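KLLA0F20702p (Kluyveromyces lactis, PDB 5Y5A) probably helps recruit telomerase to chromosome ends, as the Est1 subunit that binds the telomeric protein Cdc13. Local coordinates at residues 317-326 and 367-378. Sequence-based numbering, arbitrary orientation.
Sequences ILPLIGSHIF and LLIGSFHMYQMI
Within the Est1 DNA/RNA binding domain, the short helix 318-325 lies against the C-terminal part of the long helix 339-379, their N-to-C directions only 24° apart, and I321 and I325 fill the seam between them. I325 is a knob in a hole lined by S371, M374, Y375 and I378. Its CG1 stands anti to the carbonyl carbon (chi1 -56°), and CD1 extends from there to the neighbouring backbone, 3.5 Å from S371 O. CG2, the other branch, meets CD1 of I378 at 3.8 Å while also lying over a face of the F326 ring, toward its rim. F275 of a third helix, 271-279, also touches I325 and M374. I378 CD1 in turn reaches F326 CZ at 3.6 Å, the two side chains crossing nearly at right angles just where the short helix ends.

One turn earlier I321 divides its atoms among three partners: CD1 approaches L367 CG, CG1 packs on CD1 of L368, and CG2 lies 3.5 Å from S371 OG. That hydroxyl is bonded to L367 O of its own helix (2.9 Å), from above the carbonyl plane, so it finds its acceptor within the helix while S371 CB and OG lie against I321 CG2. I317 extends the apolar row, its CG2 touching L367 CD2. On the flank, Y375 turns a ring edge to the backbone, with CE2 3.1 Å from H324 O, close to the ring plane.

An alanine in place of I325 would probably leave the S371-M374-Y375-I378 hole unfilled and take away the CG2 methyl that both the F326 ring and I378 rest on. Between 317-326 and 367-378 the side chains meet mainly through apolar contact, and a hydrogen bond from N379 ND2, just beyond, to I325 O adds a polar tie; the seam therefore rests mainly on shape and exclusion of water.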
loop_
_atom_site.group_PDB
_atom_site.type_symbol
_atom_site.label_atom_id
_atom_site.label_comp_id
_atom_site.label_asym_id
_atom_site.label_seq_id
_atom_site.Cartn_x
_atom_site.Cartn_y
_atom_site.Cartn_z
ATOM N N ILE A 317 3.945 11.845 -12.156
ATOM C CA ILE A 317 5.115 11.278 -11.514
ATOM C C ILE A 317 5.435 9.914 -12.138
ATOM O O ILE A 317 6.544 9.412 -12.010
ATOM C CB ILE A 317 4.928 11.131 -9.976
ATOM C CG1 ILE A 317 6.284 10.947 -9.282
ATOM C CG2 ILE A 317 3.956 10.000 -9.650
ATOM C CD1 ILE A 317 6.194 10.706 -7.773
ATOM N N LEU A 318 4.462 9.317 -12.785
ATOM C CA LEU A 318 4.622 8.012 -13.364
ATOM C C LEU A 318 5.663 7.918 -14.442
ATOM O O LEU A 318 6.504 7.074 -14.368
ATOM C CB LEU A 318 3.294 7.443 -13.787
ATOM C CG LEU A 318 2.313 7.278 -12.649
ATOM C CD1 LEU A 318 0.993 6.762 -13.134
ATOM C CD2 LEU A 318 2.849 6.367 -11.585
ATOM N N PRO A 319 5.635 8.778 -15.436
ATOM C CA PRO A 319 6.703 8.700 -16.443
ATOM C C PRO A 319 8.100 8.986 -15.897
ATOM O O PRO A 319 9.079 8.545 -16.498
ATOM C CB PRO A 319 6.306 9.776 -17.459
ATOM C CG PRO A 319 4.837 9.896 -17.317
ATOM C CD PRO A 319 4.590 9.733 -15.841
ATOM N N LEU A 320 8.194 9.716 -14.790
ATOM C CA LEU A 320 9.495 10.049 -14.227
ATOM C C LEU A 320 10.088 8.812 -13.572
ATOM O O LEU A 320 11.259 8.488 -13.767
ATOM C CB LEU A 320 9.374 11.194 -13.220
ATOM C CG LEU A 320 8.682 12.418 -13.830
ATOM C CD1 LEU A 320 8.432 13.489 -12.777
ATOM C CD2 LEU A 320 9.517 12.980 -14.977
ATOM N N ILE A 321 9.262 8.124 -12.795
ATOM C CA ILE A 321 9.653 6.859 -12.203
ATOM C C ILE A 321 9.910 5.819 -13.298
ATOM O O ILE A 321 10.919 5.109 -13.276
ATOM C CB ILE A 321 8.577 6.368 -11.234
ATOM C CG1 ILE A 321 8.534 7.298 -10.020
ATOM C CG2 ILE A 321 8.859 4.933 -10.805
ATOM C CD1 ILE A 321 7.379 7.015 -9.061
ATOM N N GLY A 322 9.003 5.755 -14.269
ATOM C CA GLY A 322 9.126 4.823 -15.380
ATOM C C GLY A 322 10.449 4.949 -16.115
ATOM O O GLY A 322 11.110 3.948 -16.402
ATOM N N SER A 323 10.844 6.185 -16.402
ATOM C CA SER A 323 12.055 6.430 -17.175
ATOM C C SER A 323 13.333 6.055 -16.416
ATOM O O SER A 323 14.350 5.749 -17.032
ATOM C CB SER A 323 12.120 7.889 -17.607
ATOM O OG SER A 323 12.411 8.737 -16.508
ATOM N N HIS A 324 13.291 6.074 -15.089
ATOM C CA HIS A 324 14.454 5.648 -14.313
ATOM C C HIS A 324 14.544 4.126 -14.224
ATOM O O HIS A 324 15.619 3.546 -14.406
ATOM C CB HIS A 324 14.425 6.259 -12.912
ATOM C CG HIS A 324 14.945 7.661 -12.862
ATOM N ND1 HIS A 324 14.120 8.762 -12.786
ATOM C CD2 HIS A 324 16.210 8.139 -12.901
ATOM C CE1 HIS A 324 14.856 9.860 -12.767
ATOM N NE2 HIS A 324 16.127 9.508 -12.838
ATOM N N ILE A 325 13.418 3.476 -13.950
ATOM C CA ILE A 325 13.408 2.021 -13.842
ATOM C C ILE A 325 13.467 1.349 -15.217
ATOM O O ILE A 325 14.235 0.416 -15.418
ATOM C CB ILE A 325 12.169 1.527 -13.075
ATOM C CG1 ILE A 325 12.114 2.205 -11.697
ATOM C CG2 ILE A 325 12.200 0.011 -12.923
ATOM C CD1 ILE A 325 11.119 1.566 -10.730
ATOM N N PHE A 326 12.672 1.843 -16.159
ATOM C CA PHE A 326 12.586 1.258 -17.494
ATOM C C PHE A 326 12.970 2.264 -18.581
ATOM O O PHE A 326 12.115 2.671 -19.374
ATOM C CB PHE A 326 11.162 0.747 -17.756
ATOM C CG PHE A 326 10.635 -0.183 -16.691
ATOM C CD1 PHE A 326 11.011 -1.526 -16.669
ATOM C CD2 PHE A 326 9.747 0.274 -15.730
ATOM C CE1 PHE A 326 10.525 -2.392 -15.700
ATOM C CE2 PHE A 326 9.252 -0.590 -14.761
ATOM C CZ PHE A 326 9.645 -1.929 -14.747
ATOM N N LEU A 367 5.073 6.210 -2.906
ATOM C CA LEU A 367 5.281 5.527 -4.182
ATOM C C LEU A 367 6.741 5.668 -4.638
ATOM O O LEU A 367 7.390 4.690 -5.000
ATOM C CB LEU A 367 4.344 6.090 -5.247
ATOM C CG LEU A 367 4.629 5.739 -6.707
ATOM C CD1 LEU A 367 4.366 4.253 -6.983
ATOM C CD2 LEU A 367 3.787 6.604 -7.632
ATOM N N LEU A 368 7.241 6.899 -4.590
ATOM C CA LEU A 368 8.592 7.227 -5.030
ATOM C C LEU A 368 9.665 6.538 -4.189
ATOM O O LEU A 368 10.615 5.961 -4.730
ATOM C CB LEU A 368 8.790 8.745 -4.992
ATOM C CG LEU A 368 10.112 9.267 -5.542
ATOM C CD1 LEU A 368 10.252 8.880 -7.014
ATOM C CD2 LEU A 368 10.210 10.780 -5.340
ATOM N N ILE A 369 9.519 6.602 -2.867
ATOM C CA ILE A 369 10.438 5.901 -1.963
ATOM C C ILE A 369 10.437 4.405 -2.271
ATOM O O ILE A 369 11.491 3.790 -2.444
ATOM C CB ILE A 369 10.062 6.133 -0.480
ATOM C CG1 ILE A 369 10.585 7.493 -0.021
ATOM C CG2 ILE A 369 10.644 5.027 0.424
ATOM C CD1 ILE A 369 10.012 7.960 1.305
ATOM N N GLY A 370 9.244 3.829 -2.345
ATOM C CA GLY A 370 9.094 2.437 -2.721
ATOM C C GLY A 370 9.706 2.129 -4.077
ATOM O O GLY A 370 10.328 1.092 -4.257
ATOM N N SER A 371 9.549 3.044 -5.026
ATOM C CA SER A 371 10.058 2.833 -6.374
ATOM C C SER A 371 11.574 2.707 -6.466
ATOM O O SER A 371 12.088 2.127 -7.430
ATOM C CB SER A 371 9.590 3.958 -7.290
ATOM O OG SER A 371 8.220 3.769 -7.611
ATOM N N PHE A 372 12.298 3.252 -5.491
ATOM C CA PHE A 372 13.753 3.093 -5.487
ATOM C C PHE A 372 14.097 1.627 -5.241
ATOM O O PHE A 372 15.072 1.106 -5.787
ATOM C CB PHE A 372 14.429 3.988 -4.429
ATOM C CG PHE A 372 15.930 3.767 -4.314
ATOM C CD1 PHE A 372 16.800 4.313 -5.250
ATOM C CD2 PHE A 372 16.461 3.026 -3.270
ATOM C CE1 PHE A 372 18.167 4.115 -5.157
ATOM C CE2 PHE A 372 17.839 2.816 -3.167
ATOM C CZ PHE A 372 18.691 3.360 -4.110
ATOM N N HIS A 373 13.292 0.959 -4.421
ATOM C CA HIS A 373 13.528 -0.453 -4.139
ATOM C C HIS A 373 12.926 -1.326 -5.240
ATOM O O HIS A 373 13.406 -2.418 -5.482
ATOM C CB HIS A 373 12.966 -0.833 -2.769
ATOM C CG HIS A 373 13.529 -0.015 -1.648
ATOM N ND1 HIS A 373 14.670 -0.377 -0.964
ATOM C CD2 HIS A 373 13.127 1.165 -1.118
ATOM C CE1 HIS A 373 14.938 0.537 -0.050
ATOM N NE2 HIS A 373 14.017 1.482 -0.118
ATOM N N MET A 374 11.880 -0.842 -5.906
ATOM C CA MET A 374 11.416 -1.501 -7.130
ATOM C C MET A 374 12.578 -1.533 -8.131
ATOM O O MET A 374 12.879 -2.571 -8.721
ATOM C CB MET A 374 10.205 -0.782 -7.735
ATOM C CG MET A 374 8.969 -0.749 -6.829
ATOM S SD MET A 374 8.369 -2.397 -6.373
ATOM C CE MET A 374 7.582 -2.904 -7.905
ATOM N N TYR A 375 13.220 -0.379 -8.305
ATOM C CA TYR A 375 14.387 -0.248 -9.172
ATOM C C TYR A 375 15.448 -1.315 -8.869
ATOM O O TYR A 375 15.991 -1.931 -9.788
ATOM C CB TYR A 375 15.007 1.160 -9.032
ATOM C CG TYR A 375 16.200 1.429 -9.943
ATOM C CD1 TYR A 375 17.439 0.857 -9.689
ATOM C CD2 TYR A 375 16.082 2.264 -11.054
ATOM C CE1 TYR A 375 18.521 1.086 -10.509
ATOM C CE2 TYR A 375 17.171 2.503 -11.884
ATOM C CZ TYR A 375 18.387 1.911 -11.598
ATOM O OH TYR A 375 19.477 2.133 -12.399
ATOM N N GLN A 376 15.758 -1.521 -7.593
ATOM C CA GLN A 376 16.833 -2.450 -7.236
ATOM C C GLN A 376 16.423 -3.887 -7.473
ATOM O O GLN A 376 17.247 -4.705 -7.866
ATOM C CB GLN A 376 17.262 -2.254 -5.778
ATOM C CG GLN A 376 17.815 -0.858 -5.486
ATOM C CD GLN A 376 18.440 -0.765 -4.114
ATOM O OE1 GLN A 376 19.582 -0.325 -3.969
ATOM N NE2 GLN A 376 17.699 -1.196 -3.094
ATOM N N MET A 377 15.155 -4.206 -7.243
ATOM C CA MET A 377 14.695 -5.567 -7.503
ATOM C C MET A 377 14.608 -5.835 -8.997
ATOM O O MET A 377 14.904 -6.932 -9.446
ATOM C CB MET A 377 13.343 -5.832 -6.853
ATOM C CG MET A 377 13.383 -5.876 -5.340
ATOM S SD MET A 377 11.717 -6.083 -4.696
ATOM C CE MET A 377 11.470 -7.829 -4.979
ATOM N N ILE A 378 14.219 -4.824 -9.766
ATOM C CA ILE A 378 13.989 -5.016 -11.196
ATOM C C ILE A 378 15.298 -4.994 -11.987
ATOM O O ILE A 378 15.500 -5.817 -12.881
ATOM C CB ILE A 378 13.004 -3.944 -11.742
ATOM C CG1 ILE A 378 11.580 -4.254 -11.256
ATOM C CG2 ILE A 378 13.050 -3.886 -13.262
ATOM C CD1 ILE A 378 10.584 -3.121 -11.458
#